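Local coordinates for protein ForH (Streptomyces kaniharaensis, PDB 6NKO) that probably takes part in making the pyrazolopyrimidine nucleoside formycin A, and resembles the IMP cyclohydrolase part of the purine-pathway bienzyme, at residues A[52-57]-A[64-69]; A[162-167]-A[191-196]. All blocks are in the same frame, centred on the assembly; numbering follows the deposited sequence.

Overall arrangement
ForH carries a five-stranded parallel sheet with outermost strands 65-66 and 157-159, and the two contacts lie on opposite sides of the chain's centre, their own centres about 13 and 11 Å from it. Contact 1 (52-57 with 64-69) belongs to a beta-alpha-beta unit of the MGS-like domain and rests on an arginine laid over a tyrosine ring, with apolar branches beside it. Contact 2 (162-167 with 191-196) joins the segment after strand 157-159 to the long helix 184-212 by one salt bridge. The centres of contact 1 and contact 2 are about 22 Å apart. Between contact 1 and contact 2 the nearest atoms are about 8 Å apart, without touching. The two regions nevertheless meet the same residues: T53 and Y165 both pack on V27 and I33.

Contact 1: residues A[52-57]-A[64-69]; sequences GTYRLL and VERIAD
Y54 OH is hydrogen-bonded to a water at 2.9 Å, and this water also accepts a weak bond from R66 NH1 at 3.3 Å, lying at the edge of the guanidinium, in its plane. The water thus links two side chains that already overlap. R66 CG stands 3.4 Å from the centroid of the Y54 ring and only 2° off its normal, a CH-pi contact over the centre of one face. Farther along, the guanidinium sits past the CE2 corner of the ring: Y54 CE2 lies over the centre of its face, 3.3 Å from R66 CZ, with the two planes inclined by 39°. Because CG of Y54 is anti to the backbone N (chi1 175°), the ring reaches out to strand 65-66. Near the ring plane, V64 O approaches Y54 CE1 at 3.3 Å. V64 CG1 meets L57 CD1 at 3.6 Å, while V64 CG2 sits between Y54 CD1 and L57 CB, touching both. R55 NH1 and R66 NH2, like charges, are 4.0 Å apart, while R55 NE is paired with D59. The contact docks helix 51-59 onto strand 65-66 within a beta-alpha-beta unit; V64 and L57 continue inward to helix 33-42, and backbone hydrogen bonds tie E65 and I67 to strand 46-49.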
ATOM      1  N   GLY A  52       4.469  -0.877 -11.166  1.00 52.61           N
ATOM      2  CA  GLY A  52       3.497  -0.339 -12.106  1.00 60.33           C
ATOM      3  C   GLY A  52       3.248   1.144 -11.906  1.00 56.95           C
ATOM      4  O   GLY A  52       3.317   1.934 -12.850  1.00 61.17           O
ATOM      5  N   THR A  53       2.953   1.539 -10.665  1.00 47.00           N
ATOM      6  CA  THR A  53       2.677   2.940 -10.369  1.00 44.33           C
ATOM      7  C   THR A  53       3.873   3.830 -10.675  1.00 52.28           C
ATOM      8  O   THR A  53       3.699   4.986 -11.075  1.00 42.82           O
ATOM      9  CB  THR A  53       2.274   3.092  -8.900  1.00 41.76           C
ATOM     10  OG1 THR A  53       1.450   1.986  -8.512  1.00 68.80           O
ATOM     11  CG2 THR A  53       1.507   4.379  -8.691  1.00 48.16           C
ATOM     12  N   TYR A  54       5.091   3.308 -10.503  1.00 46.05           N
ATOM     13  CA  TYR A  54       6.287   4.131 -10.661  1.00 47.79           C
ATOM     14  C   TYR A  54       6.443   4.612 -12.097  1.00 33.50           C
ATOM     15  O   TYR A  54       6.625   5.810 -12.343  1.00 43.60           O
ATOM     16  CB  TYR A  54       7.524   3.348 -10.218  1.00 51.99           C
ATOM     17  CG  TYR A  54       8.832   4.074 -10.445  1.00 53.47           C
ATOM     18  CD1 TYR A  54       9.255   5.072  -9.576  1.00 50.41           C
ATOM     19  CD2 TYR A  54       9.648   3.759 -11.525  1.00 50.88           C
ATOM     20  CE1 TYR A  54      10.451   5.738  -9.778  1.00 55.80           C
ATOM     21  CE2 TYR A  54      10.844   4.420 -11.734  1.00 49.51           C
ATOM     22  CZ  TYR A  54      11.240   5.409 -10.858  1.00 49.52           C
ATOM     23  OH  TYR A  54      12.430   6.072 -11.060  1.00 60.80           O
ATOM     24  N   ARG A  55       6.374   3.691 -13.061  1.00 40.55           N
ATOM     25  CA  ARG A  55       6.589   4.062 -14.456  1.00 49.77           C
ATOM     26  C   ARG A  55       5.524   5.037 -14.938  1.00 49.54           C
ATOM     27  O   ARG A  55       5.816   5.950 -15.719  1.00 49.44           O
ATOM     28  CB  ARG A  55       6.612   2.811 -15.337  1.00 54.83           C
ATOM     29  CG  ARG A  55       7.052   3.069 -16.772  1.00 57.80           C
ATOM     30  CD  ARG A  55       8.565   3.211 -16.876  1.00 61.51           C
ATOM     31  NE  ARG A  55       9.003   4.587 -16.657  1.00 62.80           N
ATOM     32  CZ  ARG A  55      10.200   4.925 -16.187  1.00 66.74           C
ATOM     33  NH1 ARG A  55      11.087   3.986 -15.888  1.00 55.26           N
ATOM     34  NH2 ARG A  55      10.510   6.203 -16.019  1.00 62.73           N
ATOM     35  N   LEU A  56       4.286   4.866 -14.473  1.00 49.73           N
ATOM     36  CA  LEU A  56       3.216   5.772 -14.871  1.00 39.93           C
ATOM     37  C   LEU A  56       3.433   7.169 -14.302  1.00 51.06           C
ATOM     38  O   LEU A  56       3.259   8.167 -15.011  1.00 47.15           O
ATOM     39  CB  LEU A  56       1.868   5.213 -14.423  1.00 46.17           C
ATOM     40  CG  LEU A  56       0.663   6.136 -14.598  1.00 41.95           C
ATOM     41  CD1 LEU A  56       0.117   6.030 -16.013  1.00 41.61           C
ATOM     42  CD2 LEU A  56      -0.412   5.809 -13.576  1.00 45.55           C
ATOM     43  N   LEU A  57       3.814   7.261 -13.026  1.00 47.46           N
ATOM     44  CA  LEU A  57       3.966   8.570 -12.400  1.00 44.61           C
ATOM     45  C   LEU A  57       5.212   9.292 -12.896  1.00 45.93           C
ATOM     46  O   LEU A  57       5.200  10.522 -13.027  1.00 48.21           O
ATOM     47  CB  LEU A  57       4.006   8.426 -10.879  1.00 45.87           C
ATOM     48  CG  LEU A  57       2.727   7.930 -10.202  1.00 58.44           C
ATOM     49  CD1 LEU A  57       2.973   7.671  -8.725  1.00 40.13           C
ATOM     50  CD2 LEU A  57       1.587   8.921 -10.396  1.00 43.55           C
ATOM     51  N   VAL A  64       8.604  10.702  -8.068  1.00 50.20           N
ATOM     52  CA  VAL A  64       8.316   9.542  -7.235  1.00 56.14           C
ATOM     53  C   VAL A  64       9.559   8.670  -7.179  1.00 50.78           C
ATOM     54  O   VAL A  64      10.353   8.605  -8.125  1.00 54.59           O
ATOM     55  CB  VAL A  64       7.087   8.761  -7.753  1.00 44.99           C
ATOM     56  CG1 VAL A  64       5.838   9.624  -7.645  1.00 42.91           C
ATOM     57  CG2 VAL A  64       7.296   8.298  -9.194  1.00 49.99           C
ATOM     58  N   GLU A  65       9.742   8.010  -6.048  1.00 54.11           N
ATOM     59  CA  GLU A  65      10.895   7.156  -5.835  1.00 53.19           C
ATOM     60  C   GLU A  65      10.489   5.702  -6.028  1.00 44.54           C
ATOM     61  O   GLU A  65       9.320   5.341  -5.886  1.00 40.04           O
ATOM     62  CB  GLU A  65      11.485   7.375  -4.438  1.00 47.80           C
ATOM     63  CG  GLU A  65      12.066   8.774  -4.242  1.00 59.63           C
ATOM     64  CD  GLU A  65      12.270   9.138  -2.781  1.00 76.44           C
ATOM     65  OE1 GLU A  65      13.264   8.680  -2.183  1.00 84.25           O
ATOM     66  OE2 GLU A  65      11.441   9.892  -2.230  1.00 74.34           O
ATOM     67  N   ARG A  66      11.463   4.875  -6.385  1.00 46.77           N
ATOM     68  CA  ARG A  66      11.216   3.455  -6.589  1.00 47.72           C
ATOM     69  C   ARG A  66      11.248   2.732  -5.249  1.00 62.62           C
ATOM     70  O   ARG A  66      12.288   2.704  -4.584  1.00 59.54           O
ATOM     71  CB  ARG A  66      12.262   2.877  -7.536  1.00 44.58           C
ATOM     72  CG  ARG A  66      11.707   2.405  -8.864  1.00 47.62           C
ATOM     73  CD  ARG A  66      12.630   1.388  -9.508  1.00 48.67           C
ATOM     74  NE  ARG A  66      12.211   1.040 -10.863  1.00 73.13           N
ATOM     75  CZ  ARG A  66      12.670   1.630 -11.961  1.00 68.29           C
ATOM     76  NH1 ARG A  66      13.564   2.605 -11.868  1.00 61.96           N
ATOM     77  NH2 ARG A  66      12.235   1.245 -13.153  1.00 74.86           N
ATOM     78  N   ILE A  67      10.117   2.136  -4.856  1.00 54.02           N
ATOM     79  CA  ILE A  67      10.056   1.375  -3.610  1.00 57.52           C
ATOM     80  C   ILE A  67      10.989   0.176  -3.641  1.00 61.60           C
ATOM     81  O   ILE A  67      11.296  -0.399  -2.593  1.00 72.66           O
ATOM     82  CB  ILE A  67       8.615   0.909  -3.320  1.00 51.96           C
ATOM     83  CG1 ILE A  67       8.412   0.659  -1.828  1.00 54.43           C
ATOM     84  CG2 ILE A  67       8.326  -0.393  -4.050  1.00 61.75           C
ATOM     85  CD1 ILE A  67       8.637   1.865  -0.958  1.00 53.78           C
ATOM     86  N   ALA A  68      11.433  -0.242  -4.824  1.00 48.96           N
ATOM     87  CA  ALA A  68      12.385  -1.342  -4.896  1.00 60.24           C
ATOM     88  C   ALA A  68      13.752  -0.914  -4.373  1.00 75.64           C
ATOM     89  O   ALA A  68      14.217  -1.412  -3.338  1.00 69.47           O
ATOM     90  CB  ALA A  68      12.470  -1.868  -6.328  1.00 50.27           C
ATOM     91  N   ASP A  69      14.428  -0.014  -5.090  1.00 70.93           N
ATOM     92  CA  ASP A  69      15.738   0.454  -4.643  1.00 72.90           C
ATOM     93  C   ASP A  69      15.664   1.062  -3.244  1.00 76.73           C
ATOM     94  O   ASP A  69      16.597   0.932  -2.441  1.00 72.14           O
ATOM     95  CB  ASP A  69      16.255   1.476  -5.651  1.00 75.78           C
ATOM     96  CG  ASP A  69      16.068   1.013  -7.104  1.00 61.68           C
ATOM     97  OD1 ASP A  69      16.104  -0.208  -7.381  1.00 82.21           O
ATOM     98  OD2 ASP A  69      15.847   1.877  -7.980  1.00 70.43           O
TER
HETATM   99  O   HOH W   1      14.967   5.038 -10.189  1.00 65.27           O

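Contact 2: residues A[162-167]-A[191-196]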
ATOM      1  N   PRO A 162      -9.983   3.881  -4.357  1.00 40.92           N
ATOM      2  CA  PRO A 162      -9.650   5.181  -4.965  1.00 37.22           C
ATOM      3  C   PRO A 162     -10.682   6.275  -4.711  1.00 43.05           C
ATOM      4  O   PRO A 162     -10.399   7.441  -5.014  1.00 44.57           O
ATOM      5  CB  PRO A 162      -9.547   4.854  -6.461  1.00 35.49           C
ATOM      6  CG  PRO A 162      -9.244   3.385  -6.508  1.00 44.79           C
ATOM      7  CD  PRO A 162      -9.971   2.784  -5.340  1.00 45.85           C
ATOM      8  N   ASP A 163     -11.856   5.946  -4.173  1.00 46.17           N
ATOM      9  CA  ASP A 163     -12.836   6.964  -3.820  1.00 40.50           C
ATOM     10  C   ASP A 163     -12.534   7.639  -2.489  1.00 46.40           C
ATOM     11  O   ASP A 163     -13.194   8.626  -2.148  1.00 41.13           O
ATOM     12  CB  ASP A 163     -14.240   6.354  -3.782  1.00 49.39           C
ATOM     13  CG  ASP A 163     -14.757   5.995  -5.161  1.00 54.32           C
ATOM     14  OD1 ASP A 163     -14.385   6.684  -6.136  1.00 46.28           O
ATOM     15  OD2 ASP A 163     -15.530   5.021  -5.273  1.00 69.05           O
ATOM     16  N   ASP A 164     -11.559   7.134  -1.735  1.00 44.12           N
ATOM     17  CA  ASP A 164     -11.146   7.740  -0.477  1.00 38.46           C
ATOM     18  C   ASP A 164      -9.943   8.661  -0.632  1.00 35.65           C
ATOM     19  O   ASP A 164      -9.550   9.309   0.342  1.00 47.55           O
ATOM     20  CB  ASP A 164     -10.821   6.651   0.555  1.00 40.68           C
ATOM     21  CG  ASP A 164     -12.018   5.777   0.881  1.00 50.07           C
ATOM     22  OD1 ASP A 164     -13.145   6.308   0.953  1.00 47.10           O
ATOM     23  OD2 ASP A 164     -11.830   4.557   1.070  1.00 49.80           O
ATOM     24  N   TYR A 165      -9.355   8.736  -1.830  1.00 40.45           N
ATOM     25  CA  TYR A 165      -8.110   9.479  -2.007  1.00 43.10           C
ATOM     26  C   TYR A 165      -8.309  10.964  -1.740  1.00 42.39           C
ATOM     27  O   TYR A 165      -7.502  11.597  -1.049  1.00 41.66           O
ATOM     28  CB  TYR A 165      -7.562   9.275  -3.424  1.00 33.74           C
ATOM     29  CG  TYR A 165      -7.048   7.888  -3.746  1.00 40.15           C
ATOM     30  CD1 TYR A 165      -7.165   6.841  -2.837  1.00 36.67           C
ATOM     31  CD2 TYR A 165      -6.447   7.627  -4.972  1.00 34.05           C
ATOM     32  CE1 TYR A 165      -6.696   5.576  -3.142  1.00 34.64           C
ATOM     33  CE2 TYR A 165      -5.975   6.368  -5.284  1.00 37.07           C
ATOM     34  CZ  TYR A 165      -6.104   5.346  -4.367  1.00 42.26           C
ATOM     35  OH  TYR A 165      -5.636   4.090  -4.680  1.00 37.79           O
ATOM     36  N   ASP A 166      -9.384  11.539  -2.284  1.00 49.03           N
ATOM     37  CA  ASP A 166      -9.553  12.989  -2.256  1.00 48.76           C
ATOM     38  C   ASP A 166      -9.736  13.505  -0.834  1.00 39.77           C
ATOM     39  O   ASP A 166      -9.085  14.476  -0.430  1.00 48.54           O
ATOM     40  CB  ASP A 166     -10.736  13.398  -3.133  1.00 42.94           C
ATOM     41  CG  ASP A 166     -10.660  14.849  -3.571  1.00 69.96           C
ATOM     42  OD1 ASP A 166      -9.540  15.337  -3.835  1.00 66.64           O
ATOM     43  OD2 ASP A 166     -11.720  15.505  -3.644  1.00 75.44           O
ATOM     44  N   ASP A 167     -10.618  12.872  -0.058  1.00 42.79           N
ATOM     45  CA  ASP A 167     -10.867  13.338   1.304  1.00 45.77           C
ATOM     46  C   ASP A 167      -9.594  13.305   2.142  1.00 59.29           C
ATOM     47  O   ASP A 167      -9.353  14.205   2.954  1.00 59.44           O
ATOM     48  CB  ASP A 167     -11.960  12.497   1.961  1.00 52.22           C
ATOM     49  CG  ASP A 167     -12.039  12.717   3.462  1.00 85.64           C
ATOM     50  OD1 ASP A 167     -12.131  11.719   4.209  1.00 77.11           O
ATOM     51  OD2 ASP A 167     -12.006  13.890   3.895  1.00 87.77           O
ATOM     52  N   ALA A 191      -9.274   1.799   8.337  1.00 41.37           N
ATOM     53  CA  ALA A 191      -8.646   0.546   8.736  1.00 44.97           C
ATOM     54  C   ALA A 191      -9.636  -0.609   8.659  1.00 41.62           C
ATOM     55  O   ALA A 191      -9.313  -1.684   8.139  1.00 45.64           O
ATOM     56  CB  ALA A 191      -8.067   0.675  10.145  1.00 41.26           C
ATOM     57  N   GLU A 192     -10.852  -0.402   9.170  1.00 50.84           N
ATOM     58  CA  GLU A 192     -11.887  -1.425   9.059  1.00 53.69           C
ATOM     59  C   GLU A 192     -12.213  -1.719   7.601  1.00 38.94           C
ATOM     60  O   GLU A 192     -12.427  -2.877   7.223  1.00 39.07           O
ATOM     61  CB  GLU A 192     -13.143  -0.980   9.803  1.00 50.29           C
ATOM     62  CG  GLU A 192     -14.316  -1.924   9.629  1.00 55.29           C
ATOM     63  CD  GLU A 192     -15.624  -1.198   9.412  1.00 65.58           C
ATOM     64  OE1 GLU A 192     -16.472  -1.217  10.329  1.00 58.39           O
ATOM     65  OE2 GLU A 192     -15.807  -0.613   8.323  1.00 72.20           O
ATOM     66  N   LYS A 193     -12.257  -0.679   6.769  1.00 37.62           N
ATOM     67  CA  LYS A 193     -12.519  -0.876   5.348  1.00 42.81           C
ATOM     68  C   LYS A 193     -11.389  -1.656   4.685  1.00 42.55           C
ATOM     69  O   LYS A 193     -11.637  -2.489   3.804  1.00 39.01           O
ATOM     70  CB  LYS A 193     -12.718   0.479   4.671  1.00 34.72           C
ATOM     71  CG  LYS A 193     -13.076   0.406   3.204  1.00 37.10           C
ATOM     72  CD  LYS A 193     -13.279   1.797   2.629  1.00 42.73           C
ATOM     73  CE  LYS A 193     -13.891   1.736   1.243  1.00 35.85           C
ATOM     74  NZ  LYS A 193     -14.192   3.095   0.717  1.00 45.13           N
ATOM     75  N   ALA A 194     -10.146  -1.410   5.105  1.00 48.30           N
ATOM     76  CA  ALA A 194      -9.006  -2.108   4.518  1.00 40.50           C
ATOM     77  C   ALA A 194      -9.078  -3.606   4.791  1.00 36.01           C
ATOM     78  O   ALA A 194      -8.884  -4.425   3.884  1.00 34.15           O
ATOM     79  CB  ALA A 194      -7.699  -1.522   5.055  1.00 34.02           C
ATOM     80  N   PHE A 195      -9.358  -3.983   6.043  1.00 26.81           N
ATOM     81  CA  PHE A 195      -9.505  -5.399   6.373  1.00 36.78           C
ATOM     82  C   PHE A 195     -10.689  -6.020   5.647  1.00 37.14           C
ATOM     83  O   PHE A 195     -10.643  -7.202   5.283  1.00 36.45           O
ATOM     84  CB  PHE A 195      -9.656  -5.577   7.886  1.00 32.38           C
ATOM     85  CG  PHE A 195      -8.348  -5.568   8.627  1.00 45.68           C
ATOM     86  CD1 PHE A 195      -7.445  -6.609   8.476  1.00 38.30           C
ATOM     87  CD2 PHE A 195      -8.020  -4.517   9.470  1.00 32.36           C
ATOM     88  CE1 PHE A 195      -6.236  -6.603   9.151  1.00 40.35           C
ATOM     89  CE2 PHE A 195      -6.814  -4.505  10.150  1.00 41.32           C
ATOM     90  CZ  PHE A 195      -5.921  -5.549   9.989  1.00 45.66           C
ATOM     91  N   ARG A 196     -11.751  -5.243   5.424  1.00 33.47           N
ATOM     92  CA  ARG A 196     -12.908  -5.748   4.693  1.00 36.04           C
ATOM     93  C   ARG A 196     -12.557  -6.029   3.238  1.00 34.16           C
ATOM     94  O   ARG A 196     -12.922  -7.077   2.690  1.00 34.55           O
ATOM     95  CB  ARG A 196     -14.057  -4.744   4.786  1.00 45.30           C
ATOM     96  CG  ARG A 196     -15.435  -5.342   4.591  1.00 50.90           C
ATOM     97  CD  ARG A 196     -16.520  -4.332   4.936  1.00 63.87           C
ATOM     98  NE  ARG A 196     -16.400  -3.846   6.307  1.00 64.42           N
ATOM     99  CZ  ARG A 196     -16.974  -4.424   7.358  1.00 67.71           C
ATOM    100  NH1 ARG A 196     -17.710  -5.515   7.197  1.00 60.42           N
ATOM    101  NH2 ARG A 196     -16.814  -3.916   8.570  1.00 65.12           N
TER
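K193 has CG anti to its own backbone N (chi1 -177°) and every later bond of the chain extended, so that its ammonium is carried straight out from helix 184-212. D164 turns its carboxylate the other way, with CG beside the backbone N and anti to the carbonyl carbon (chi1 -62°). The two side chains meet from opposite directions and bridge a long separation: D164 CA and K193 CA, the nearest such pair across the segments, are 10.5 Å apart, and the segments bury only 78 Å² between them.

The link itself is a salt bridge. K193 NZ donates to D164 OD2 at 2.8 Å, approaching on the syn side and 20° out of the carboxylate plane. The second oxygen, D164 OD1, stands 3.4 Å from K193 NZ, which makes the grip one-sided. The lysine methylenes come alongside the same acceptor, K193 CD lying 3.5 Å from D164 OD2.

Around this pair, K193 NZ has a second salt bridge to D161 OD2, and D164 OD1 forms a long, weak ion pair with R186. Replacing D164 by an alanine would probably leave K193 NZ with D161 alone of these two carboxylates and set the lysine end freer to turn.

Two carboxylates converging on one ammonium would be expected to keep K193 protonated, and its positive charge probably offsets the cost of burying D164. The contact is therefore an electrostatic tie, joining segment 162-167 to the long helix 184-212 with little apolar support of its own.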